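Local structure of phosphoethanolamine N-methyltransferase 1 (Haemonchus contortus, 4KRG) at residues A[360-365]-A[390-395]; A[326-331]-A[353-358]. The protein probably catalyses methyl transfer from S-adenosylmethionine to phosphoethanolamine, an early step in nematode phosphocholine biosynthesis. All blocks are in the same frame, centred on the assembly; numbering follows the deposited sequence.

Following the chain from the N terminus, strand 324-329 gives the first segment of interaction 2. The chain then runs through helix 332-345 and returns as strand 350-354, where pairing of 326-331 with 353-358 closes the loop. Interaction 1 opens two residues later on helix 358-367 and closes at 390-395, beyond strand 372-378. The two contacts are in series and neither encloses the other. Their centres lie about 12 Å apart, and they meet directly: Ser360 OG and Asn355 ND2 are 3.2 Å apart, a probable hydrogen bond. Interaction 2 joins neighbouring strands, whereas interaction 1 ties a helix to a connecting loop. Both lie in the C-terminal half, away from the S-adenosylhomocysteine and phosphoethanolamine pockets.

Interaction 1: A[360-365]-A[390-395]; sequences SSIDYW and NSIASI. With BOG (octyl beta-D-glucopyranoside), chain E.
Ile362 carries most of this contact, projecting from segment 360-365 of helix 358-367 into the bend of 390-395. Its CG1 branch is anti to the carbonyl carbon and extended beyond (chi2 -179°), so the CD1 tip reaches furthest: it stands 3.1 Å from Ser391 OG, a tight approach, and 3.8 Å from Ile392 CG1. The Ser391 hydroxyl is hydrogen-bonded to Ser388 O, in the preceding helix 386-390. One helical turn on, Ile395 CG2 comes to 3.7 Å from Trp365 CB, and Ile395 CD1 lies 4.3 Å from Ile362 CG1, so Ile395 packs against both. The strand order 350-354, 324-329, 297-302, 372-378, 400-408, 458-465, 428-432, with 458-465 antiparallel, is that of a class I methyltransferase fold; helix 358-367, which follows strand 350-354, packs on the loop leading to strand 396-397. Past its CB, Trp365 turns its indole away from the loop. Tyr364 CD2 lies 3.5 Å above one indole face, and Trp365 CZ3 is 3.7 Å from C2' of octyl glucoside. The solvent side is looser: exposed Ser394 brings OG only to 3.9 Å from Ile362 CG2; this OG lies 2.6 Å from Ser391 O and also within hydrogen-bonding reach of Asn366 OD1.

Interaction 2: A[326-331]-A[353-358]; sequences WNVETK and GWNESL
Two tryptophans, one from each segment, meet the opposing backbone in different ways. Trp326 has CG anti to its backbone N, which swings the indole across the partner strand until CZ2 lies 3.7 Å from Gly353 CA; Gly353 N sits above one ring face, offset toward the rim. Gly353 has no side chain, and the six-membered ring packs directly against its main chain. Trp354 has CG likewise anti to the backbone N, but it presents an edge: NE1 points near the ring plane at Thr330 O, 3.1 Å away, in a weak hydrogen bond bent to 140°. Glu356 N stands 3.6 Å above one face of this indole. Asn355 crosses Val328 at about a right angle, with OD1 3.5 Å from Val328 CG1. A water accepts from Trp326 NE1 and donates to Asn355 OD1. The backbones pair in parallel, Val328 with Gly353 and Glu329 with Trp354; the Val328 side chain lies on one face of the sheet, those of Glu329 and Trp354 on the other. Glu329 N donates to Gly353 O (2.9 Å, 170°), nearly along the C=O axis. Glu329 O accepts from Asn355 N, and Gly353 N donates to Asn327 O. The Glu329 chain bends at its second torsion; its OE2 is hydrogen-bonded to Ser338 OG and forms a salt bridge with Arg304. The pairing joins the two strands of a beta-alpha-beta crossover through helix 332-345; strand 297-302 flanks 324-329, strand 208-218 receives Trp354 and Asn355, and Ser357 N-caps helix 358-367.

Interaction 1: A[360-365]-A[390-395]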
ATOM      1  N   SER A 360      -0.986   0.688 -13.661  1.00 14.51           N
ATOM      2  CA  SER A 360      -1.301  -0.149 -12.502  1.00 14.81           C
ATOM      3  C   SER A 360      -2.567   0.337 -11.792  1.00 13.50           C
ATOM      4  O   SER A 360      -3.462  -0.452 -11.481  1.00 14.44           O
ATOM      5  CB  SER A 360      -0.126  -0.170 -11.523  1.00 14.55           C
ATOM      6  OG  SER A 360      -0.507  -0.763 -10.292  1.00 14.44           O
ATOM      7  N   SER A 361      -2.637   1.643 -11.553  1.00 14.08           N
ATOM      8  CA  SER A 361      -3.786   2.234 -10.874  1.00 12.80           C
ATOM      9  C   SER A 361      -5.044   2.118 -11.731  1.00 12.97           C
ATOM     10  O   SER A 361      -6.139   1.877 -11.227  1.00 15.43           O
ATOM     11  CB  SER A 361      -3.520   3.698 -10.518  1.00 13.83           C
ATOM     12  OG  SER A 361      -4.628   4.233  -9.820  1.00 14.64           O
ATOM     13  N   ILE A 362      -4.887   2.299 -13.033  1.00 15.70           N
ATOM     14  CA  ILE A 362      -6.029   2.196 -13.931  1.00 16.31           C
ATOM     15  C   ILE A 362      -6.614   0.782 -13.903  1.00 18.18           C
ATOM     16  O   ILE A 362      -7.830   0.623 -13.861  1.00 17.56           O
ATOM     17  CB  ILE A 362      -5.677   2.653 -15.361  1.00 18.61           C
ATOM     18  CG1 ILE A 362      -5.500   4.171 -15.387  1.00 16.76           C
ATOM     19  CG2 ILE A 362      -6.748   2.230 -16.361  1.00 18.69           C
ATOM     20  CD1 ILE A 362      -5.179   4.715 -16.757  1.00 19.89           C
ATOM     21  N   ASP A 363      -5.756  -0.239 -13.905  1.00 18.16           N
ATOM     22  CA  ASP A 363      -6.217  -1.628 -13.811  1.00 17.95           C
ATOM     23  C   ASP A 363      -7.036  -1.857 -12.547  1.00 16.46           C
ATOM     24  O   ASP A 363      -8.146  -2.376 -12.606  1.00 16.48           O
ATOM     25  CB  ASP A 363      -5.045  -2.604 -13.841  1.00 21.76           C
ATOM     26  CG  ASP A 363      -4.467  -2.787 -15.229  1.00 31.28           C
ATOM     27  OD1 ASP A 363      -5.146  -2.427 -16.212  1.00 36.04           O
ATOM     28  OD2 ASP A 363      -3.329  -3.301 -15.337  1.00 33.31           O
ATOM     29  N   TYR A 364      -6.471  -1.473 -11.412  1.00 14.71           N
ATOM     30  CA  TYR A 364      -7.153  -1.542 -10.125  1.00 14.44           C
ATOM     31  C   TYR A 364      -8.558  -0.953 -10.190  1.00 15.23           C
ATOM     32  O   TYR A 364      -9.535  -1.589  -9.801  1.00 14.20           O
ATOM     33  CB  TYR A 364      -6.329  -0.781  -9.088  1.00 12.03           C
ATOM     34  CG  TYR A 364      -6.828  -0.858  -7.669  1.00 12.08           C
ATOM     35  CD1 TYR A 364      -6.429  -1.885  -6.833  1.00 15.28           C
ATOM     36  CD2 TYR A 364      -7.658   0.121  -7.152  1.00 13.20           C
ATOM     37  CE1 TYR A 364      -6.861  -1.949  -5.528  1.00 16.37           C
ATOM     38  CE2 TYR A 364      -8.099   0.067  -5.847  1.00 15.94           C
ATOM     39  CZ  TYR A 364      -7.695  -0.970  -5.038  1.00 16.32           C
ATOM     40  OH  TYR A 364      -8.129  -1.036  -3.736  1.00 15.45           O
ATOM     41  N   TRP A 365      -8.663   0.268 -10.696  1.00 12.64           N
ATOM     42  CA  TRP A 365      -9.950   0.951 -10.674  1.00 14.79           C
ATOM     43  C   TRP A 365     -10.889   0.458 -11.770  1.00 14.80           C
ATOM     44  O   TRP A 365     -12.105   0.466 -11.606  1.00 14.57           O
ATOM     45  CB  TRP A 365      -9.760   2.470 -10.686  1.00 15.52           C
ATOM     46  CG  TRP A 365      -9.188   2.970  -9.398  1.00 13.20           C
ATOM     47  CD1 TRP A 365      -7.967   3.552  -9.207  1.00 12.34           C
ATOM     48  CD2 TRP A 365      -9.818   2.903  -8.115  1.00 13.95           C
ATOM     49  NE1 TRP A 365      -7.801   3.864  -7.879  1.00 13.77           N
ATOM     50  CE2 TRP A 365      -8.918   3.478  -7.181  1.00 13.26           C
ATOM     51  CE3 TRP A 365     -11.046   2.423  -7.645  1.00 15.37           C
ATOM     52  CZ2 TRP A 365      -9.216   3.583  -5.821  1.00 12.46           C
ATOM     53  CZ3 TRP A 365     -11.341   2.523  -6.306  1.00 15.03           C
ATOM     54  CH2 TRP A 365     -10.429   3.110  -5.406  1.00 14.20           C
ATOM     55  N   ASN A 390      -4.570   7.540 -22.557  1.00 20.99           N
ATOM     56  CA  ASN A 390      -5.824   7.282 -23.250  1.00 22.34           C
ATOM     57  C   ASN A 390      -6.782   6.413 -22.435  1.00 21.78           C
ATOM     58  O   ASN A 390      -7.994   6.496 -22.593  1.00 25.16           O
ATOM     59  CB  ASN A 390      -5.556   6.644 -24.611  1.00 25.34           C
ATOM     60  CG  ASN A 390      -6.801   6.560 -25.462  1.00 30.11           C
ATOM     61  OD1 ASN A 390      -7.418   7.580 -25.779  1.00 30.70           O
ATOM     62  ND2 ASN A 390      -7.177   5.344 -25.844  1.00 31.48           N
ATOM     63  N   SER A 391      -6.238   5.589 -21.549  1.00 21.36           N
ATOM     64  CA  SER A 391      -7.064   4.656 -20.790  1.00 20.53           C
ATOM     65  C   SER A 391      -7.631   5.267 -19.519  1.00 19.62           C
ATOM     66  O   SER A 391      -8.385   4.621 -18.800  1.00 22.20           O
ATOM     67  CB  SER A 391      -6.272   3.398 -20.452  1.00 24.42           C
ATOM     68  OG  SER A 391      -5.112   3.727 -19.719  1.00 27.56           O
ATOM     69  N   ILE A 392      -7.268   6.510 -19.236  1.00 20.50           N
ATOM     70  CA  ILE A 392      -7.790   7.190 -18.058  1.00 19.66           C
ATOM     71  C   ILE A 392      -9.317   7.284 -18.129  1.00 21.44           C
ATOM     72  O   ILE A 392     -10.009   7.092 -17.132  1.00 19.48           O
ATOM     73  CB  ILE A 392      -7.138   8.576 -17.889  1.00 19.41           C
ATOM     74  CG1 ILE A 392      -5.704   8.418 -17.365  1.00 18.10           C
ATOM     75  CG2 ILE A 392      -7.933   9.439 -16.940  1.00 21.26           C
ATOM     76  CD1 ILE A 392      -4.857   9.684 -17.467  1.00 17.90           C
ATOM     77  N   ALA A 393      -9.838   7.525 -19.329  1.00 22.69           N
ATOM     78  CA  ALA A 393     -11.282   7.655 -19.533  1.00 22.54           C
ATOM     79  C   ALA A 393     -12.080   6.455 -19.025  1.00 22.45           C
ATOM     80  O   ALA A 393     -13.239   6.591 -18.644  1.00 24.33           O
ATOM     81  CB  ALA A 393     -11.581   7.889 -20.995  1.00 22.38           C
ATOM     82  N   SER A 394     -11.462   5.279 -19.019  1.00 20.56           N
ATOM     83  CA  SER A 394     -12.161   4.075 -18.585  1.00 20.81           C
ATOM     84  C   SER A 394     -12.464   4.089 -17.086  1.00 19.87           C
ATOM     85  O   SER A 394     -13.244   3.265 -16.606  1.00 19.86           O
ATOM     86  CB  SER A 394     -11.375   2.814 -18.962  1.00 21.73           C
ATOM     87  OG  SER A 394     -10.136   2.771 -18.283  1.00 21.18           O
ATOM     88  N   ILE A 395     -11.853   5.021 -16.353  1.00 17.37           N
ATOM     89  CA  ILE A 395     -12.185   5.217 -14.939  1.00 16.62           C
ATOM     90  C   ILE A 395     -12.736   6.614 -14.646  1.00 18.57           C
ATOM     91  O   ILE A 395     -12.842   7.000 -13.483  1.00 21.35           O
ATOM     92  CB  ILE A 395     -10.998   4.923 -13.988  1.00 19.33           C
ATOM     93  CG1 ILE A 395      -9.869   5.931 -14.188  1.00 18.22           C
ATOM     94  CG2 ILE A 395     -10.487   3.508 -14.167  1.00 17.49           C
ATOM     95  CD1 ILE A 395      -8.751   5.786 -13.164  1.00 17.22           C
TER
HETATM   96  C1  BOG E 503     -17.018   6.510  -7.730  1.00 18.49           C
HETATM   97  O1  BOG E 503     -16.050   5.756  -7.097  1.00 18.22           O
HETATM   98  C2  BOG E 503     -18.194   5.649  -8.145  1.00 18.14           C
HETATM   99  O2  BOG E 503     -17.750   4.712  -9.115  1.00 19.41           O
HETATM  100  C3  BOG E 503     -19.279   6.492  -8.724  1.00 21.18           C
HETATM  101  O3  BOG E 503     -20.424   5.658  -9.055  1.00 24.13           O
HETATM  102  C4  BOG E 503     -19.693   7.579  -7.786  1.00 21.53           C
HETATM  103  O4  BOG E 503     -20.687   8.425  -8.397  1.00 22.18           O
HETATM  104  C5  BOG E 503     -18.496   8.427  -7.382  1.00 19.98           C
HETATM  105  O5  BOG E 503     -17.442   7.583  -6.798  1.00 18.40           O
HETATM  106  C6  BOG E 503     -18.880   9.435  -6.392  1.00 19.16           C
HETATM  107  O6  BOG E 503     -18.302  10.644  -6.772  1.00 24.76           O
HETATM  108  C1' BOG E 503     -14.730   6.238  -7.341  1.00 16.56           C
HETATM  109  C2' BOG E 503     -13.741   5.284  -6.621  1.00 17.13           C
HETATM  110  C3' BOG E 503     -14.044   5.166  -5.137  1.00 16.51           C
HETATM  111  C4' BOG E 503     -13.098   5.578  -4.192  1.00 16.44           C
HETATM  112  C5' BOG E 503     -13.599   6.153  -2.837  1.00 30.34           C
HETATM  113  C6' BOG E 503     -12.471   6.411  -1.830  1.00 29.96           C
HETATM  114  C7' BOG E 503     -11.899   7.849  -1.892  1.00 31.31           C
HETATM  115  C8' BOG E 503     -12.281   8.644  -0.690  1.00 30.69           C

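Interaction 2: A[326-331]-A[353-358]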
ATOM      1  N   TRP A 326      -8.763  10.414  -4.026  1.00 14.05           N
ATOM      2  CA  TRP A 326      -7.828   9.302  -4.120  1.00 14.10           C
ATOM      3  C   TRP A 326      -6.569   9.785  -4.835  1.00 14.50           C
ATOM      4  O   TRP A 326      -6.621  10.185  -5.995  1.00 15.51           O
ATOM      5  CB  TRP A 326      -8.436   8.126  -4.883  1.00 13.75           C
ATOM      6  CG  TRP A 326      -7.483   6.979  -5.001  1.00 13.90           C
ATOM      7  CD1 TRP A 326      -6.562   6.774  -5.983  1.00 13.72           C
ATOM      8  CD2 TRP A 326      -7.360   5.884  -4.087  1.00 13.11           C
ATOM      9  NE1 TRP A 326      -5.867   5.609  -5.740  1.00 14.71           N
ATOM     10  CE2 TRP A 326      -6.335   5.044  -4.588  1.00 15.05           C
ATOM     11  CE3 TRP A 326      -8.011   5.522  -2.909  1.00 14.25           C
ATOM     12  CZ2 TRP A 326      -5.958   3.865  -3.939  1.00 17.26           C
ATOM     13  CZ3 TRP A 326      -7.637   4.354  -2.269  1.00 16.90           C
ATOM     14  CH2 TRP A 326      -6.617   3.538  -2.785  1.00 16.93           C
ATOM     15  N   ASN A 327      -5.442   9.744  -4.135  1.00 12.39           N
ATOM     16  CA  ASN A 327      -4.190  10.271  -4.649  1.00 11.23           C
ATOM     17  C   ASN A 327      -3.213   9.120  -4.829  1.00 13.26           C
ATOM     18  O   ASN A 327      -2.840   8.449  -3.862  1.00 14.81           O
ATOM     19  CB  ASN A 327      -3.640  11.308  -3.665  1.00 13.73           C
ATOM     20  CG  ASN A 327      -2.349  11.986  -4.137  1.00 16.90           C
ATOM     21  OD1 ASN A 327      -1.642  11.510  -5.031  1.00 16.97           O
ATOM     22  ND2 ASN A 327      -2.031  13.097  -3.503  1.00 12.96           N
ATOM     23  N   VAL A 328      -2.810   8.901  -6.074  1.00 13.34           N
ATOM     24  CA  VAL A 328      -1.869   7.843  -6.434  1.00 14.48           C
ATOM     25  C   VAL A 328      -0.444   8.359  -6.303  1.00 15.51           C
ATOM     26  O   VAL A 328      -0.128   9.431  -6.814  1.00 15.39           O
ATOM     27  CB  VAL A 328      -2.075   7.405  -7.898  1.00 11.57           C
ATOM     28  CG1 VAL A 328      -1.159   6.248  -8.250  1.00 11.68           C
ATOM     29  CG2 VAL A 328      -3.525   7.023  -8.137  1.00 13.18           C
ATOM     30  N   GLU A 329       0.404   7.603  -5.608  1.00 15.02           N
ATOM     31  CA  GLU A 329       1.834   7.897  -5.523  1.00 13.63           C
ATOM     32  C   GLU A 329       2.587   6.747  -6.197  1.00 16.64           C
ATOM     33  O   GLU A 329       2.118   5.606  -6.188  1.00 15.89           O
ATOM     34  CB  GLU A 329       2.269   8.026  -4.055  1.00 15.52           C
ATOM     35  CG  GLU A 329       1.491   9.062  -3.230  1.00 17.22           C
ATOM     36  CD  GLU A 329       2.130  10.447  -3.243  1.00 20.87           C
ATOM     37  OE1 GLU A 329       3.025  10.699  -4.080  1.00 22.29           O
ATOM     38  OE2 GLU A 329       1.742  11.294  -2.411  1.00 22.22           O
ATOM     39  N   THR A 330       3.747   7.030  -6.782  1.00 12.63           N
ATOM     40  CA  THR A 330       4.547   5.970  -7.396  1.00 15.40           C
ATOM     41  C   THR A 330       5.919   5.812  -6.742  1.00 17.12           C
ATOM     42  O   THR A 330       6.661   4.889  -7.067  1.00 16.44           O
ATOM     43  CB  THR A 330       4.724   6.166  -8.915  1.00 17.10           C
ATOM     44  OG1 THR A 330       5.534   7.322  -9.161  1.00 19.79           O
ATOM     45  CG2 THR A 330       3.380   6.334  -9.594  1.00 16.63           C
ATOM     46  N   LYS A 331       6.251   6.715  -5.826  1.00 17.99           N
ATOM     47  CA  LYS A 331       7.507   6.629  -5.084  1.00 19.43           C
ATOM     48  C   LYS A 331       7.247   6.147  -3.654  1.00 18.85           C
ATOM     49  O   LYS A 331       6.615   6.855  -2.868  1.00 17.49           O
ATOM     50  CB  LYS A 331       8.207   7.992  -5.056  1.00 21.23           C
ATOM     51  CG  LYS A 331       8.367   8.665  -6.416  1.00 23.14           C
ATOM     52  CD  LYS A 331       9.691   8.298  -7.083  1.00 26.15           C
ATOM     53  CE  LYS A 331      10.005   9.205  -8.274  1.00 22.06           C
ATOM     54  NZ  LYS A 331       9.060   9.031  -9.409  1.00 20.05           N
ATOM     55  N   GLY A 353      -2.888   5.680  -2.387  1.00 14.29           N
ATOM     56  CA  GLY A 353      -2.502   4.336  -2.758  1.00 13.44           C
ATOM     57  C   GLY A 353      -1.157   4.428  -3.439  1.00 14.48           C
ATOM     58  O   GLY A 353      -0.816   5.462  -4.010  1.00 16.91           O
ATOM     59  N   TRP A 354      -0.378   3.359  -3.362  1.00 13.26           N
ATOM     60  CA  TRP A 354       0.838   3.277  -4.149  1.00 13.66           C
ATOM     61  C   TRP A 354       0.599   2.329  -5.316  1.00 14.78           C
ATOM     62  O   TRP A 354      -0.005   1.267  -5.155  1.00 13.26           O
ATOM     63  CB  TRP A 354       2.027   2.792  -3.312  1.00 12.96           C
ATOM     64  CG  TRP A 354       3.252   2.555  -4.148  1.00 14.05           C
ATOM     65  CD1 TRP A 354       4.246   3.445  -4.415  1.00 14.95           C
ATOM     66  CD2 TRP A 354       3.593   1.352  -4.861  1.00 13.65           C
ATOM     67  NE1 TRP A 354       5.188   2.874  -5.239  1.00 15.73           N
ATOM     68  CE2 TRP A 354       4.809   1.602  -5.522  1.00 15.48           C
ATOM     69  CE3 TRP A 354       2.977   0.108  -4.992  1.00 15.72           C
ATOM     70  CZ2 TRP A 354       5.427   0.626  -6.315  1.00 17.43           C
ATOM     71  CZ3 TRP A 354       3.596  -0.850  -5.774  1.00 16.53           C
ATOM     72  CH2 TRP A 354       4.810  -0.586  -6.428  1.00 15.58           C
ATOM     73  N   ASN A 355       1.070   2.728  -6.491  1.00 13.74           N
ATOM     74  CA  ASN A 355       1.137   1.841  -7.639  1.00 14.35           C
ATOM     75  C   ASN A 355       2.463   2.056  -8.356  1.00 15.05           C
ATOM     76  O   ASN A 355       3.071   3.112  -8.237  1.00 16.04           O
ATOM     77  CB  ASN A 355      -0.025   2.102  -8.593  1.00 14.07           C
ATOM     78  CG  ASN A 355      -1.359   2.024  -7.902  1.00 13.37           C
ATOM     79  OD1 ASN A 355      -1.779   2.975  -7.250  1.00 14.37           O
ATOM     80  ND2 ASN A 355      -2.036   0.886  -8.039  1.00 14.56           N
ATOM     81  N   GLU A 356       2.908   1.053  -9.099  1.00 13.64           N
ATOM     82  CA  GLU A 356       4.168   1.147  -9.826  1.00 17.34           C
ATOM     83  C   GLU A 356       4.093   2.181 -10.950  1.00 16.68           C
ATOM     84  O   GLU A 356       5.088   2.814 -11.282  1.00 17.72           O
ATOM     85  CB  GLU A 356       4.527  -0.219 -10.409  1.00 18.86           C
ATOM     86  CG  GLU A 356       5.978  -0.384 -10.809  1.00 25.17           C
ATOM     87  CD  GLU A 356       6.305  -1.824 -11.169  1.00 29.55           C
ATOM     88  OE1 GLU A 356       5.357  -2.610 -11.392  1.00 31.74           O
ATOM     89  OE2 GLU A 356       7.500  -2.175 -11.225  1.00 33.04           O
ATOM     90  N   SER A 357       2.904   2.343 -11.529  1.00 14.57           N
ATOM     91  CA  SER A 357       2.708   3.214 -12.687  1.00 14.28           C
ATOM     92  C   SER A 357       1.267   3.656 -12.764  1.00 15.25           C
ATOM     93  O   SER A 357       0.432   3.179 -11.998  1.00 17.73           O
ATOM     94  CB  SER A 357       3.025   2.451 -13.962  1.00 17.27           C
ATOM     95  OG  SER A 357       2.070   1.422 -14.164  1.00 19.32           O
ATOM     96  N   LEU A 358       0.967   4.541 -13.710  1.00 14.95           N
ATOM     97  CA  LEU A 358      -0.413   4.938 -13.962  1.00 16.20           C
ATOM     98  C   LEU A 358      -1.250   3.737 -14.391  1.00 16.41           C
ATOM     99  O   LEU A 358      -2.375   3.553 -13.922  1.00 18.27           O
ATOM    100  CB  LEU A 358      -0.473   6.028 -15.037  1.00 17.60           C
ATOM    101  CG  LEU A 358      -1.860   6.473 -15.520  1.00 17.75           C
ATOM    102  CD1 LEU A 358      -2.707   6.999 -14.374  1.00 17.74           C
ATOM    103  CD2 LEU A 358      -1.733   7.534 -16.600  1.00 18.90           C
TER
HETATM  104  O   HOH W   1      -4.582   3.634  -7.472  1.00 14.34           O
HETATM  105  O   HOH W   2       7.115   3.342  -9.690  1.00 17.18           O